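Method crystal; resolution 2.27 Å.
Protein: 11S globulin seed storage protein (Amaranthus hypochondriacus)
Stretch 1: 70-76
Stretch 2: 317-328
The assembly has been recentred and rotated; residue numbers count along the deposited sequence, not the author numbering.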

ATOM      1  N   ALA A  70      -4.012 -14.177   3.040  1.00 34.81           N
ATOM      2  CA  ALA A  70      -4.666 -13.268   2.087  1.00 36.01           C
ATOM      3  C   ALA A  70      -6.191 -13.213   2.255  1.00 34.62           C
ATOM      4  O   ALA A  70      -6.808 -14.217   2.606  1.00 36.79           O
ATOM      5  N   PRO A  71      -6.807 -12.044   1.978  1.00 32.40           N
ATOM      6  CA  PRO A  71      -8.267 -11.930   2.006  1.00 33.94           C
ATOM      7  C   PRO A  71      -8.827 -12.703   0.824  1.00 35.50           C
ATOM      8  O   PRO A  71      -8.131 -12.865  -0.177  1.00 33.18           O
ATOM      9  N   GLU A  72     -10.066 -13.158   0.928  1.00 30.87           N
ATOM     10  CA  GLU A  72     -10.666 -13.926  -0.143  1.00 32.95           C
ATOM     11  C   GLU A  72     -12.018 -13.369  -0.458  1.00 31.83           C
ATOM     12  O   GLU A  72     -12.716 -12.881   0.417  1.00 33.99           O
ATOM     13  N   LEU A  73     -12.369 -13.476  -1.723  1.00 33.27           N
ATOM     14  CA  LEU A  73     -13.665 -13.140  -2.232  1.00 31.98           C
ATOM     15  C   LEU A  73     -14.214 -14.452  -2.722  1.00 36.20           C
ATOM     16  O   LEU A  73     -13.609 -15.102  -3.580  1.00 40.42           O
ATOM     17  N   ILE A  74     -15.352 -14.847  -2.176  1.00 35.29           N
ATOM     18  CA  ILE A  74     -15.937 -16.141  -2.467  1.00 30.36           C
ATOM     19  C   ILE A  74     -17.286 -15.991  -3.171  1.00 40.12           C
ATOM     20  O   ILE A  74     -18.160 -15.256  -2.723  1.00 37.08           O
ATOM     21  N   TYR A  75     -17.447 -16.675  -4.292  1.00 38.27           N
ATOM     22  CA  TYR A  75     -18.745 -16.754  -4.925  1.00 37.11           C
ATOM     23  C   TYR A  75     -19.250 -18.182  -4.812  1.00 40.18           C
ATOM     24  O   TYR A  75     -18.542 -19.135  -5.146  1.00 42.02           O
ATOM     25  N   ILE A  76     -20.467 -18.314  -4.306  1.00 40.86           N
ATOM     26  CA  ILE A  76     -21.120 -19.605  -4.187  1.00 39.82           C
ATOM     27  C   ILE A  76     -21.773 -19.867  -5.527  1.00 44.85           C
ATOM     28  O   ILE A  76     -22.809 -19.285  -5.850  1.00 50.35           O
ATOM     29  N   ILE A 317     -17.535  -4.265   4.483  1.00 35.30           N
ATOM     30  CA  ILE A 317     -16.268  -4.906   4.810  1.00 38.69           C
ATOM     31  C   ILE A 317     -15.275  -4.749   3.638  1.00 44.26           C
ATOM     32  O   ILE A 317     -14.067  -4.674   3.842  1.00 45.83           O
ATOM     33  N   LEU A 318     -15.785  -4.649   2.416  1.00 34.20           N
ATOM     34  CA  LEU A 318     -14.902  -4.532   1.269  1.00 38.59           C
ATOM     35  C   LEU A 318     -14.079  -3.260   1.349  1.00 46.80           C
ATOM     36  O   LEU A 318     -13.120  -3.084   0.593  1.00 41.04           O
ATOM     37  N   ARG A 319     -14.471  -2.353   2.240  1.00 42.81           N
ATOM     38  CA  ARG A 319     -13.669  -1.168   2.480  1.00 44.56           C
ATOM     39  C   ARG A 319     -12.330  -1.653   3.036  1.00 42.23           C
ATOM     40  O   ARG A 319     -11.280  -1.092   2.751  1.00 46.26           O
ATOM     41  N   HIS A 320     -12.371  -2.716   3.821  1.00 36.68           N
ATOM     42  CA  HIS A 320     -11.145  -3.240   4.406  1.00 47.92           C
ATOM     43  C   HIS A 320     -10.343  -4.138   3.459  1.00 42.44           C
ATOM     44  O   HIS A 320      -9.119  -4.031   3.388  1.00 41.26           O
ATOM     45  N   LEU A 321     -11.032  -5.004   2.732  1.00 36.21           N
ATOM     46  CA  LEU A 321     -10.356  -5.890   1.799  1.00 40.65           C
ATOM     47  C   LEU A 321      -9.846  -5.171   0.558  1.00 39.91           C
ATOM     48  O   LEU A 321      -8.909  -5.633  -0.067  1.00 38.34           O
ATOM     49  N   ARG A 322     -10.458  -4.044   0.207  1.00 34.33           N
ATOM     50  CA  ARG A 322     -10.132  -3.358  -1.029  1.00 36.68           C
ATOM     51  C   ARG A 322     -10.298  -4.306  -2.224  1.00 42.41           C
ATOM     52  O   ARG A 322      -9.474  -4.356  -3.146  1.00 42.27           O
ATOM     53  N   LEU A 323     -11.366  -5.084  -2.193  1.00 36.92           N
ATOM     54  CA  LEU A 323     -11.747  -5.842  -3.362  1.00 34.43           C
ATOM     55  C   LEU A 323     -13.179  -5.483  -3.678  1.00 40.46           C
ATOM     56  O   LEU A 323     -13.919  -4.947  -2.822  1.00 34.42           O
ATOM     57  N   SER A 324     -13.563  -5.763  -4.916  1.00 35.15           N
ATOM     58  CA  SER A 324     -14.947  -5.690  -5.302  1.00 36.62           C
ATOM     59  C   SER A 324     -15.249  -6.848  -6.228  1.00 38.52           C
ATOM     60  O   SER A 324     -14.385  -7.672  -6.513  1.00 35.95           O
ATOM     61  N   ALA A 325     -16.493  -6.925  -6.673  1.00 42.42           N
ATOM     62  CA  ALA A 325     -16.945  -8.055  -7.459  1.00 38.85           C
ATOM     63  C   ALA A 325     -18.121  -7.601  -8.295  1.00 40.29           C
ATOM     64  O   ALA A 325     -18.732  -6.564  -8.016  1.00 39.29           O
ATOM     65  N   ALA A 326     -18.408  -8.352  -9.351  1.00 39.20           N
ATOM     66  CA  ALA A 326     -19.647  -8.170 -10.089  1.00 38.25           C
ATOM     67  C   ALA A 326     -20.104  -9.498 -10.646  1.00 39.11           C
ATOM     68  O   ALA A 326     -19.298 -10.406 -10.890  1.00 40.47           O
ATOM     69  N   LYS A 327     -21.405  -9.620 -10.833  1.00 36.79           N
ATOM     70  CA  LYS A 327     -21.930 -10.730 -11.592  1.00 35.85           C
ATOM     71  C   LYS A 327     -22.639 -10.178 -12.809  1.00 42.75           C
ATOM     72  O   LYS A 327     -23.328  -9.154 -12.735  1.00 44.83           O
ATOM     73  N   GLY A 328     -22.435 -10.835 -13.941  1.00 37.59           N
ATOM     74  CA  GLY A 328     -23.060 -10.409 -15.167  1.00 39.70           C
ATOM     75  C   GLY A 328     -23.874 -11.529 -15.769  1.00 44.40           C
ATOM     76  O   GLY A 328     -23.456 -12.693 -15.748  1.00 38.96           O
TER

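A contact whose other side-chain pairs are apolar ends in one polar clasp: at its far end the amine of Lys327 donates a hydrogen bond to the phenol of Tyr75, with NZ of Lys327 2.7 Å from OH of Tyr75, and this is the sole hydrogen bond between the two stretches. No backbone hydrogen bond joins them, because strand 72-76 and strand 324-328 lie 8.8 Å apart at their closest approach, too far for pairing as neighbours in a sheet. Their N-to-C directions differ by only 18°, so the strands run nearly parallel and the gap is filled by side chains.

In stretch 1 every second residue, Pro71 just before the strand and Leu73 and Tyr75 within it, points its CA-to-CB bond toward stretch 2, whereas that of Glu72 points away and Ile74 and Ile76 are out of reach. Stretch 2 answers with Leu321 from its short helix, Leu323 from the connecting loop, and Ala325 and Lys327 from its strand, all pointing toward stretch 1. Arg322, with positive phi, is the first residue to leave the helical conformation; its side chain does not reach the contact, and the chain then turns into the extended course that presents Leu323.

Leu73 is the centre of the packing, with more surface covered by the opposing stretch than any other residue. Its chi1 of -136° lies between wells and its chi2 is p. CD1 of Leu73 lies 3.9 Å from CD2 of Leu318, a helix residue whose CA-to-CB bond points sideways but whose m, t side chain brings its end nearer. CD2 of Leu73 packs 3.9 Å from CB of Leu323 and 4.0 Å from CB of Ala325. The same CD2 of Leu73 also comes within 3.1 Å of the backbone O of Ser324, a tight contact of a methyl with a carbonyl. The CA-to-CB bond of Ser324 points away, and its OG is hydrogen-bonded elsewhere in the structure.

Toward the start of stretch 1, the Pro71 ring, puckered C-gamma exo, rests against two leucines. CB of Pro71 is 3.6 Å from CD1 of Leu321 and, more loosely, 4.4 Å from CD1 of Leu323. Leu321 has chi1 m and chi2 off at -142°; its CD1 also lies 4.0 Å from the backbone O of Glu72, so that Glu72 borders the contact through its main chain while its CA-to-CB bond points away. Leu323 adopts m, t.

At the other end, Tyr75 takes chi1 t and Lys327 also takes chi1 t, with chi2 off at 137° and the last two torsions t. This largely extended lysine carries its amine across the gap to the hydroxyl, approaching the ring obliquely. Both residues are buried, so the hydrogen bond satisfies polar atoms within the interior, and NZ of Lys327 has further hydrogen bonding elsewhere in the structure.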

ATOM      1  CB  ALA A  70      -4.321 -13.659   0.667  1.00 33.53           C
ATOM      2  CB  PRO A  71      -8.525 -10.430   1.763  1.00 36.53           C
ATOM      3  CG  PRO A  71      -7.198  -9.769   1.707  1.00 33.72           C
ATOM      4  CD  PRO A  71      -6.175 -10.828   1.451  1.00 32.92           C
ATOM      5  CB  GLU A  72     -10.870 -15.372   0.274  1.00 37.44           C
ATOM      6  CG  GLU A  72      -9.640 -16.069   0.776  1.00 36.00           C
ATOM      7  CD  GLU A  72      -9.945 -17.496   1.080  1.00 37.56           C
ATOM      8  OE1 GLU A  72     -10.957 -17.737   1.766  1.00 42.53           O
ATOM      9  OE2 GLU A  72      -9.208 -18.382   0.604  1.00 39.49           O
ATOM     10  CB  LEU A  73     -13.515 -12.176  -3.398  1.00 34.45           C
ATOM     11  CG  LEU A  73     -14.470 -10.996  -3.406  1.00 37.94           C
ATOM     12  CD1 LEU A  73     -14.456 -10.324  -2.041  1.00 36.58           C
ATOM     13  CD2 LEU A  73     -14.062 -10.024  -4.489  1.00 38.87           C
ATOM     14  CB  ILE A  74     -16.137 -16.918  -1.177  1.00 35.51           C
ATOM     15  CG1 ILE A  74     -14.813 -16.975  -0.402  1.00 36.99           C
ATOM     16  CG2 ILE A  74     -16.662 -18.295  -1.482  1.00 38.91           C
ATOM     17  CD1 ILE A  74     -14.926 -17.304   1.056  1.00 36.34           C
ATOM     18  CB  TYR A  75     -18.675 -16.320  -6.380  1.00 37.21           C
ATOM     19  CG  TYR A  75     -19.973 -16.493  -7.129  1.00 36.94           C
ATOM     20  CD1 TYR A  75     -21.034 -15.631  -6.918  1.00 40.59           C
ATOM     21  CD2 TYR A  75     -20.128 -17.501  -8.064  1.00 40.07           C
ATOM     22  CE1 TYR A  75     -22.216 -15.776  -7.595  1.00 40.53           C
ATOM     23  CE2 TYR A  75     -21.310 -17.653  -8.756  1.00 43.40           C
ATOM     24  CZ  TYR A  75     -22.348 -16.791  -8.517  1.00 41.11           C
ATOM     25  OH  TYR A  75     -23.527 -16.933  -9.200  1.00 48.80           O
ATOM     26  CB  ILE A  76     -22.177 -19.598  -3.073  1.00 37.09           C
ATOM     27  CG1 ILE A  76     -21.519 -19.298  -1.723  1.00 38.77           C
ATOM     28  CG2 ILE A  76     -22.921 -20.905  -3.027  1.00 39.96           C
ATOM     29  CD1 ILE A  76     -20.256 -20.100  -1.444  1.00 40.32           C
ATOM     30  CB  ILE A 317     -16.479  -6.392   5.193  1.00 39.59           C
ATOM     31  CG1 ILE A 317     -15.202  -7.017   5.741  1.00 41.58           C
ATOM     32  CG2 ILE A 317     -16.975  -7.197   4.009  1.00 43.84           C
ATOM     33  CD1 ILE A 317     -14.604  -6.281   6.898  1.00 44.62           C
ATOM     34  CB  LEU A 318     -15.688  -4.569  -0.038  1.00 35.83           C
ATOM     35  CG  LEU A 318     -16.417  -5.889  -0.240  1.00 37.55           C
ATOM     36  CD1 LEU A 318     -17.178  -5.886  -1.559  1.00 37.89           C
ATOM     37  CD2 LEU A 318     -15.409  -7.018  -0.171  1.00 38.21           C
ATOM     38  CB  ARG A 319     -14.373  -0.233   3.473  1.00 52.16           C
ATOM     39  CG  ARG A 319     -14.002   1.252   3.370  1.00 57.54           C
ATOM     40  CD  ARG A 319     -15.265   2.135   3.229  1.00 61.33           C
ATOM     41  NE  ARG A 319     -16.413   1.545   3.923  1.00 61.27           N
ATOM     42  CZ  ARG A 319     -17.693   1.728   3.593  1.00 57.29           C
ATOM     43  NH1 ARG A 319     -18.636   1.120   4.297  1.00 57.39           N
ATOM     44  NH2 ARG A 319     -18.039   2.497   2.562  1.00 54.06           N
ATOM     45  CB  HIS A 320     -11.412  -3.936   5.741  1.00 46.25           C
ATOM     46  CG  HIS A 320     -11.301  -3.015   6.914  1.00 61.47           C
ATOM     47  ND1 HIS A 320     -10.089  -2.687   7.487  1.00 64.59           N
ATOM     48  CD2 HIS A 320     -12.245  -2.320   7.594  1.00 66.11           C
ATOM     49  CE1 HIS A 320     -10.295  -1.844   8.486  1.00 74.91           C
ATOM     50  NE2 HIS A 320     -11.593  -1.607   8.572  1.00 74.67           N
ATOM     51  CB  LEU A 321     -11.268  -7.030   1.379  1.00 40.64           C
ATOM     52  CG  LEU A 321     -11.936  -7.835   2.488  1.00 42.88           C
ATOM     53  CD1 LEU A 321     -11.957  -9.275   2.027  1.00 39.56           C
ATOM     54  CD2 LEU A 321     -11.199  -7.685   3.800  1.00 39.90           C
ATOM     55  CB  ARG A 322      -8.710  -2.788  -0.972  1.00 47.27           C
ATOM     56  CG  ARG A 322      -8.493  -1.762   0.151  1.00 49.05           C
ATOM     57  CD  ARG A 322      -7.009  -1.390   0.262  1.00 57.29           C
ATOM     58  NE  ARG A 322      -6.701  -0.644   1.485  1.00 69.12           N
ATOM     59  CZ  ARG A 322      -5.468  -0.321   1.881  1.00 70.17           C
ATOM     60  NH1 ARG A 322      -4.411  -0.673   1.149  1.00 61.04           N
ATOM     61  NH2 ARG A 322      -5.288   0.356   3.011  1.00 71.75           N
ATOM     62  CB  LEU A 323     -11.623  -7.335  -3.106  1.00 30.19           C
ATOM     63  CG  LEU A 323     -10.192  -7.732  -2.718  1.00 32.70           C
ATOM     64  CD1 LEU A 323     -10.153  -9.087  -2.101  1.00 29.93           C
ATOM     65  CD2 LEU A 323      -9.264  -7.665  -3.929  1.00 29.58           C
ATOM     66  CB  SER A 324     -15.279  -4.336  -5.931  1.00 37.83           C
ATOM     67  OG  SER A 324     -14.185  -3.833  -6.661  1.00 42.45           O
ATOM     68  CB  ALA A 325     -17.351  -9.199  -6.557  1.00 36.11           C
ATOM     69  CB  ALA A 326     -19.470  -7.170 -11.195  1.00 34.36           C
ATOM     70  CB  LYS A 327     -22.877 -11.583 -10.771  1.00 38.76           C
ATOM     71  CG  LYS A 327     -23.649 -12.550 -11.639  1.00 40.79           C
ATOM     72  CD  LYS A 327     -23.727 -13.928 -11.033  1.00 40.34           C
ATOM     73  CE  LYS A 327     -24.619 -14.819 -11.892  1.00 42.34           C
ATOM     74  NZ  LYS A 327     -25.082 -16.027 -11.175  1.00 39.60           N
TER